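Local coordinates for separin (Saccharomyces cerevisiae, PDB 5U1T), which cleaves the Scc1 subunit of cohesin at the onset of anaphase as a caspase-like cysteine protease, and is held inactive by securin for most of the cell cycle, at residues T1073-P1076 / R1077-L1081; L1034-H1037 / E1038-K1041; S1387-C1390 / L1391-L1395. All blocks are in the same frame, centred on the assembly; numbering follows the deposited sequence.

Interaction 1 (T1073-P1076 / R1077-L1081); sequences TDLP and RHMPL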
loop_
_atom_site.group_PDB
_atom_site.type_symbol
_atom_site.label_atom_id
_atom_site.label_comp_id
_atom_site.label_asym_id
_atom_site.label_seq_id
_atom_site.Cartn_x
_atom_site.Cartn_y
_atom_site.Cartn_z
ATOM N N THR A 1073 38.042 14.058 -9.120
ATOM C CA THR A 1073 37.303 15.318 -9.000
ATOM C C THR A 1073 36.453 15.543 -10.248
ATOM O O THR A 1073 35.590 16.408 -10.271
ATOM C CB THR A 1073 38.250 16.526 -8.807
ATOM O OG1 THR A 1073 39.271 16.451 -9.793
ATOM C CG2 THR A 1073 38.915 16.504 -7.458
ATOM N N ASP A 1074 36.722 14.761 -11.285
ATOM C CA ASP A 1074 35.984 14.854 -12.536
ATOM C C ASP A 1074 34.724 13.962 -12.542
ATOM O O ASP A 1074 33.726 14.289 -13.191
ATOM C CB ASP A 1074 36.886 14.477 -13.703
ATOM C CG ASP A 1074 36.293 14.866 -15.036
ATOM O OD1 ASP A 1074 35.834 16.024 -15.151
ATOM O OD2 ASP A 1074 36.287 14.021 -15.959
ATOM N N LEU A 1075 34.796 12.836 -11.829
ATOM C CA LEU A 1075 33.658 11.941 -11.625
ATOM C C LEU A 1075 32.355 12.684 -11.309
ATOM O O LEU A 1075 31.384 12.548 -12.048
ATOM C CB LEU A 1075 33.962 10.933 -10.516
ATOM C CG LEU A 1075 34.123 9.488 -10.968
ATOM C CD1 LEU A 1075 33.801 8.543 -9.818
ATOM C CD2 LEU A 1075 33.259 9.179 -12.184
ATOM N N PRO A 1076 32.329 13.506 -10.241
ATOM C CA PRO A 1076 31.045 14.140 -9.931
ATOM C C PRO A 1076 30.624 15.184 -10.954
ATOM O O PRO A 1076 29.515 15.682 -10.861
ATOM C CB PRO A 1076 31.302 14.820 -8.590
ATOM C CG PRO A 1076 32.669 14.374 -8.167
ATOM C CD PRO A 1076 33.396 14.054 -9.396
ATOM N N ARG A 1077 31.510 15.556 -11.870
ATOM C CA ARG A 1077 31.127 16.460 -12.945
ATOM C C ARG A 1077 30.448 15.675 -14.069
ATOM O O ARG A 1077 29.513 16.151 -14.704
ATOM C CB ARG A 1077 32.350 17.218 -13.483
ATOM C CG ARG A 1077 32.848 18.322 -12.561
ATOM C CD ARG A 1077 33.886 19.193 -13.225
ATOM N NE ARG A 1077 35.123 18.482 -13.544
ATOM C CZ ARG A 1077 36.304 18.749 -12.987
ATOM N NH1 ARG A 1077 36.406 19.701 -12.061
ATOM N NH2 ARG A 1077 37.384 18.062 -13.349
ATOM N N HIS A 1078 30.929 14.455 -14.274
ATOM C CA HIS A 1078 30.529 13.595 -15.364
ATOM C C HIS A 1078 29.245 12.776 -15.067
ATOM O O HIS A 1078 28.346 12.690 -15.912
ATOM C CB HIS A 1078 31.704 12.670 -15.692
ATOM C CG HIS A 1078 31.375 11.578 -16.657
ATOM N ND1 HIS A 1078 31.083 11.822 -17.981
ATOM C CD2 HIS A 1078 31.306 10.236 -16.493
ATOM C CE1 HIS A 1078 30.839 10.673 -18.591
ATOM N NE2 HIS A 1078 30.975 9.696 -17.712
ATOM N N MET A 1079 29.179 12.184 -13.869
ATOM C CA MET A 1079 28.098 11.287 -13.471
ATOM C C MET A 1079 26.686 11.883 -13.611
ATOM O O MET A 1079 25.798 11.210 -14.092
ATOM C CB MET A 1079 28.313 10.812 -12.035
ATOM C CG MET A 1079 29.472 9.856 -11.850
ATOM S SD MET A 1079 29.536 8.515 -13.061
ATOM C CE MET A 1079 28.671 7.172 -12.241
ATOM N N PRO A 1080 26.465 13.139 -13.199
ATOM C CA PRO A 1080 25.109 13.634 -13.442
ATOM C C PRO A 1080 24.761 13.743 -14.922
ATOM O O PRO A 1080 23.628 13.485 -15.291
ATOM C CB PRO A 1080 25.123 15.025 -12.809
ATOM C CG PRO A 1080 26.296 15.039 -11.909
ATOM C CD PRO A 1080 27.292 14.133 -12.499
ATOM N N LEU A 1081 25.711 14.131 -15.761
ATOM C CA LEU A 1081 25.410 14.333 -17.176
ATOM C C LEU A 1081 25.131 13.008 -17.873
ATOM O O LEU A 1081 24.229 12.912 -18.691
ATOM C CB LEU A 1081 26.556 15.082 -17.872
ATOM C CG LEU A 1081 26.812 16.485 -17.316
ATOM C CD1 LEU A 1081 28.194 17.042 -17.763
ATOM C CD2 LEU A 1081 25.700 17.441 -17.698
#
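Asp1074 O accepts from both Arg1077 N (2.9 Å) and His1078 N (3.0 Å), and one residue further on Leu1075 O takes an almost straight bond from Met1079 N (2.9 Å, 174°), winding 1073-1076 into 1077-1081. The side chain of Arg1077 turns back over this turn, its chain bent at chi3 (-65°), and crosses that of Asp1074 at about a right angle. NE and NH2 both donate to a single carboxylate oxygen, Asp1074 OD1, at 3.0 and 3.1 Å, as a salt bridge. OD1 lies at the edge of the guanidinium, in its plane, and offers NE its anti lone pair, while the carboxylate plane is turned 53° from the guanidinium. Thr1073 O sits 3.7 Å above the guanidinium plane, over its centre. This is an i to i+3 ion pair at the start of helix 1075-1088, which is wedged among helices 1036-1054, 1111-1127 and 1388-1397. Asp1074 OD1 also accepts from Tyr1388 N, and the Tyr1388 ring makes a cation-pi contact with Arg1077. With an alanine in place of this arginine, the buried Asp1074 carboxylate would probably lose its countercharge and the Tyr1388 ring its cation. On the neighbouring flank Leu1075 and Met1079 run side by side, CD2 of the leucine 3.9 Å from CG of the methionine. Pro1080 has no N-H to give, so the helix kinks here, and Pro1076 O instead accepts from Asn1036 ND2 while the CD of Pro1080 lies against it. His1078 NE2 is hydrogen-bonded to Glu1114 OE1 on helix 1111-1127.

Interaction 2 (L1034-H1037 / E1038-K1041); sequences LDNH and ELSK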
loop_
_atom_site.group_PDB
_atom_site.type_symbol
_atom_site.label_atom_id
_atom_site.label_comp_id
_atom_site.label_asym_id
_atom_site.label_seq_id
_atom_site.Cartn_x
_atom_site.Cartn_y
_atom_site.Cartn_z
ATOM N N LEU A 1034 27.906 6.061 -3.252
ATOM C CA LEU A 1034 27.761 7.490 -2.953
ATOM C C LEU A 1034 26.748 8.222 -3.818
ATOM O O LEU A 1034 26.625 7.960 -5.005
ATOM C CB LEU A 1034 29.108 8.187 -3.080
ATOM C CG LEU A 1034 30.214 7.609 -2.206
ATOM C CD1 LEU A 1034 31.564 8.283 -2.463
ATOM C CD2 LEU A 1034 29.778 7.777 -0.782
ATOM N N ASP A 1035 26.009 9.138 -3.208
ATOM C CA ASP A 1035 25.209 10.075 -3.974
ATOM C C ASP A 1035 26.158 11.120 -4.529
ATOM O O ASP A 1035 27.216 11.370 -3.939
ATOM C CB ASP A 1035 24.150 10.725 -3.114
ATOM C CG ASP A 1035 24.733 11.338 -1.880
ATOM O OD1 ASP A 1035 24.982 10.571 -0.912
ATOM O OD2 ASP A 1035 24.982 12.572 -1.883
ATOM N N ASN A 1036 25.793 11.737 -5.646
ATOM C CA ASN A 1036 26.686 12.651 -6.326
ATOM C C ASN A 1036 27.218 13.767 -5.435
ATOM O O ASN A 1036 28.398 14.105 -5.522
ATOM C CB ASN A 1036 26.007 13.259 -7.544
ATOM C CG ASN A 1036 27.013 13.702 -8.596
ATOM O OD1 ASN A 1036 27.734 12.872 -9.164
ATOM N ND2 ASN A 1036 27.076 15.011 -8.849
ATOM N N HIS A 1037 26.382 14.319 -4.566
ATOM C CA HIS A 1037 26.835 15.414 -3.728
ATOM C C HIS A 1037 27.879 14.941 -2.700
ATOM O O HIS A 1037 28.736 15.710 -2.277
ATOM C CB HIS A 1037 25.654 16.084 -3.032
ATOM C CG HIS A 1037 26.052 17.121 -2.027
ATOM N ND1 HIS A 1037 26.386 18.414 -2.381
ATOM C CD2 HIS A 1037 26.180 17.054 -0.681
ATOM C CE1 HIS A 1037 26.702 19.095 -1.293
ATOM N NE2 HIS A 1037 26.571 18.296 -0.247
ATOM N N GLU A 1038 27.800 13.670 -2.310
ATOM C CA GLU A 1038 28.786 13.090 -1.412
ATOM C C GLU A 1038 30.072 12.751 -2.174
ATOM O O GLU A 1038 31.175 12.851 -1.623
ATOM C CB GLU A 1038 28.233 11.837 -0.721
ATOM C CG GLU A 1038 29.183 11.232 0.315
ATOM C CD GLU A 1038 29.518 12.201 1.454
ATOM O OE1 GLU A 1038 28.695 13.096 1.739
ATOM O OE2 GLU A 1038 30.606 12.082 2.064
ATOM N N LEU A 1039 29.923 12.338 -3.432
ATOM C CA LEU A 1039 31.068 12.023 -4.276
ATOM C C LEU A 1039 31.874 13.286 -4.483
ATOM O O LEU A 1039 33.073 13.247 -4.635
ATOM C CB LEU A 1039 30.630 11.440 -5.622
ATOM C CG LEU A 1039 31.749 11.100 -6.610
ATOM C CD1 LEU A 1039 32.662 10.002 -6.079
ATOM C CD2 LEU A 1039 31.190 10.734 -7.988
ATOM N N SER A 1040 31.183 14.411 -4.468
ATOM C CA SER A 1040 31.784 15.710 -4.636
ATOM C C SER A 1040 32.644 16.085 -3.422
ATOM O O SER A 1040 33.822 16.464 -3.561
ATOM C CB SER A 1040 30.674 16.727 -4.878
ATOM O OG SER A 1040 31.104 18.052 -4.662
ATOM N N LYS A 1041 32.053 15.962 -2.238
ATOM C CA LYS A 1041 32.717 16.253 -0.980
ATOM C C LYS A 1041 33.863 15.290 -0.673
ATOM O O LYS A 1041 34.884 15.694 -0.133
ATOM C CB LYS A 1041 31.699 16.223 0.155
ATOM C CG LYS A 1041 30.635 17.281 0.011
ATOM C CD LYS A 1041 29.902 17.512 1.314
ATOM C CE LYS A 1041 29.573 16.191 1.998
ATOM N NZ LYS A 1041 29.400 16.367 3.483
#
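Asp1035 reaches over the backbone of Glu1038 with its carboxylate, OD2 taking the Glu1038 N-H at 3.1 Å: it is the N-cap of helix 1036-1054. With CG set between the backbone N and the carbonyl carbon (chi1 53°), the carboxylate folds back over the first turn, and the N-H meets OD2 from well above the carboxylate plane. Asp1035 O adds the first full helical bond, to Leu1039 N at 2.9 Å. The residues bracketing the cap form a hydrophobic staple: Leu1034, just before it, and Leu1039, in the first turn, cross at about a right angle, with their CD1 methyls 4.2 Å apart. The other methyl of Leu1034, CD2, rests against the aliphatic part of Glu1038, 3.7 Å from its CG.

Beyond that shell, Ile932 of helix 927-946 touches both Leu1034 and Glu1038, and Glu1038 OE2 is hydrogen-bonded to His936 NE2 on the same helix, which gives the carboxylate a partner outside the turn. Leu1039 packs on Leu1075 and on Leu1031, while a backbone bond joins Asn1036 to Arg805. Lys1041 NZ approaches Glu1038 OE1 only as a long ion pair. The aliphatic part of the lysine also runs over the imidazole one turn back: Lys1041 CG lies over one face of the His1037 ring, and Lys1041 CD is 3.8 Å from His1037 NE2.

Interaction 3 (S1387-C1390 / L1391-L1395); sequences SYVC and LNKLL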
loop_
_atom_site.group_PDB
_atom_site.type_symbol
_atom_site.label_atom_id
_atom_site.label_comp_id
_atom_site.label_asym_id
_atom_site.label_seq_id
_atom_site.Cartn_x
_atom_site.Cartn_y
_atom_site.Cartn_z
ATOM N N SER A 1387 33.318 18.975 -18.298
ATOM C CA SER A 1387 34.169 17.939 -17.696
ATOM C C SER A 1387 35.289 17.426 -18.621
ATOM O O SER A 1387 35.229 17.617 -19.829
ATOM C CB SER A 1387 33.301 16.755 -17.271
ATOM O OG SER A 1387 32.792 16.092 -18.413
ATOM N N TYR A 1388 36.286 16.736 -18.069
ATOM C CA TYR A 1388 37.347 16.141 -18.897
ATOM C C TYR A 1388 36.810 15.115 -19.885
ATOM O O TYR A 1388 37.346 14.962 -20.997
ATOM C CB TYR A 1388 38.422 15.452 -18.046
ATOM C CG TYR A 1388 39.256 16.361 -17.184
ATOM C CD1 TYR A 1388 39.422 17.699 -17.506
ATOM C CD2 TYR A 1388 39.876 15.877 -16.038
ATOM C CE1 TYR A 1388 40.178 18.535 -16.715
ATOM C CE2 TYR A 1388 40.633 16.704 -15.238
ATOM C CZ TYR A 1388 40.783 18.036 -15.582
ATOM O OH TYR A 1388 41.539 18.877 -14.793
ATOM N N VAL A 1389 35.774 14.390 -19.467
ATOM C CA VAL A 1389 35.221 13.327 -20.294
ATOM C C VAL A 1389 34.499 13.922 -21.498
ATOM O O VAL A 1389 34.552 13.364 -22.596
ATOM C CB VAL A 1389 34.259 12.406 -19.497
ATOM C CG1 VAL A 1389 33.625 11.366 -20.425
ATOM C CG2 VAL A 1389 34.998 11.713 -18.346
ATOM N N CYS A 1390 33.853 15.065 -21.302
ATOM C CA CYS A 1390 33.170 15.725 -22.406
ATOM C C CYS A 1390 34.171 16.354 -23.399
ATOM O O CYS A 1390 34.037 16.215 -24.629
ATOM C CB CYS A 1390 32.207 16.794 -21.881
ATOM S SG CYS A 1390 31.416 17.728 -23.213
ATOM N N LEU A 1391 35.167 17.047 -22.856
ATOM C CA LEU A 1391 36.219 17.597 -23.670
ATOM C C LEU A 1391 36.859 16.484 -24.504
ATOM O O LEU A 1391 36.974 16.611 -25.729
ATOM C CB LEU A 1391 37.266 18.307 -22.800
ATOM C CG LEU A 1391 38.435 18.945 -23.559
ATOM C CD1 LEU A 1391 37.928 19.982 -24.558
ATOM C CD2 LEU A 1391 39.471 19.550 -22.604
ATOM N N ASN A 1392 37.252 15.384 -23.867
ATOM C CA ASN A 1392 38.031 14.386 -24.597
ATOM C C ASN A 1392 37.221 13.621 -25.622
ATOM O O ASN A 1392 37.773 13.135 -26.598
ATOM C CB ASN A 1392 38.705 13.390 -23.654
ATOM C CG ASN A 1392 39.510 12.338 -24.412
ATOM O OD1 ASN A 1392 40.554 12.643 -24.993
ATOM N ND2 ASN A 1392 39.012 11.102 -24.432
ATOM N N LYS A 1393 35.913 13.500 -25.424
ATOM C CA LYS A 1393 35.119 12.831 -26.449
ATOM C C LYS A 1393 34.871 13.800 -27.611
ATOM O O LYS A 1393 34.904 13.395 -28.776
ATOM C CB LYS A 1393 33.804 12.281 -25.880
ATOM C CG LYS A 1393 33.999 11.156 -24.839
ATOM C CD LYS A 1393 34.951 10.018 -25.321
ATOM C CE LYS A 1393 35.438 9.164 -24.126
ATOM N NZ LYS A 1393 36.128 10.010 -23.060
ATOM N N LEU A 1394 34.645 15.076 -27.297
ATOM C CA LEU A 1394 34.492 16.089 -28.332
ATOM C C LEU A 1394 35.755 16.160 -29.187
ATOM O O LEU A 1394 35.679 16.234 -30.417
ATOM C CB LEU A 1394 34.193 17.454 -27.722
ATOM C CG LEU A 1394 32.728 17.870 -27.693
ATOM C CD1 LEU A 1394 32.607 19.324 -27.281
ATOM C CD2 LEU A 1394 32.089 17.644 -29.043
ATOM N N LEU A 1395 36.916 16.129 -28.538
ATOM C CA LEU A 1395 38.171 16.164 -29.277
ATOM C C LEU A 1395 38.395 14.846 -30.038
ATOM O O LEU A 1395 38.869 14.856 -31.177
ATOM C CB LEU A 1395 39.356 16.464 -28.346
ATOM C CG LEU A 1395 39.425 17.829 -27.642
ATOM C CD1 LEU A 1395 40.719 17.983 -26.873
ATOM C CD2 LEU A 1395 39.250 18.982 -28.592
#
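Lys1393 folds its chain back along Val1389, one turn earlier, the two side chains lying side by side and pointing the same way. Bends at chi2 (-50°) and chi4 bring the ammonium end round, with Lys1393 NZ 3.9 Å from Val1389 CG1. Nearer the backbone, Lys1393 CG sits 3.2 Å from Val1389 O, the same carbonyl that accepts from Lys1393 N at 3.1 Å; that N-H comes from above the carbonyl plane and does not point at a lone pair of the oxygen. On another side of the helix, Leu1394 sets its CB against Cys1390 O, which is hydrogen-bonded to Leu1394 N at 3.0 Å.

These i to i+4 pairs belong to helix 1388-1397, which follows strand 1382-1385 after a two-residue link; the strand belongs to the mixed sheet that also holds 1132-1139 and runs parallel to 1353-1362. Ser1387 stands at the junction as N-cap: its hydroxyl oxygen OG accepts from Cys1390 N at 3.2 Å. Ser1387 O takes the next amide, Leu1391 N, in an almost straight bond (3.1 Å, 176°), so side chain and carbonyl of one residue together serve successive N-H groups of the first turn. Tyr1388 O continues the pattern with Asn1392 N.

Several side chains of this helix pack on strand 1132-1139 and helix 1111-1127. Leu1391 packs on Val1134 and Tyr1388 on Thr1136, both in the strand, whereas Val1389 and Lys1393 share Arg1117 on the helix and Leu1395 touches Leu1125 further along it. Although Cys1390 carries a thiol within the family C50 region, the active-site cysteine is probably Cys1497, away from this helix. The thiol of Cys1390 extends anti to its own backbone N (chi1 176°), beside the carbonyl carbon, leaving SG 3.8 Å from Leu1391 N.

Overall arrangement
From the N terminus, interaction 2 comes first and starts helix 1036-1054; interaction 1 follows at the beginning of helix 1075-1088, and interaction 3 lies some 300 residues later, at the beginning of helix 1388-1397. Each joins adjoining residues, so none closes a long loop, and they run in series without nesting or crossing. In space interaction 1 is the middle piece: its centre is about 10 Å from that of interaction 2 and about 12 Å from that of interaction 3, and it touches both. Interactions 2 and 3 stay about 11 Å apart at their nearest atoms. Helix 1075-1088 thus joins helix 1036-1054 to the sheet-flanking helix 1388-1397.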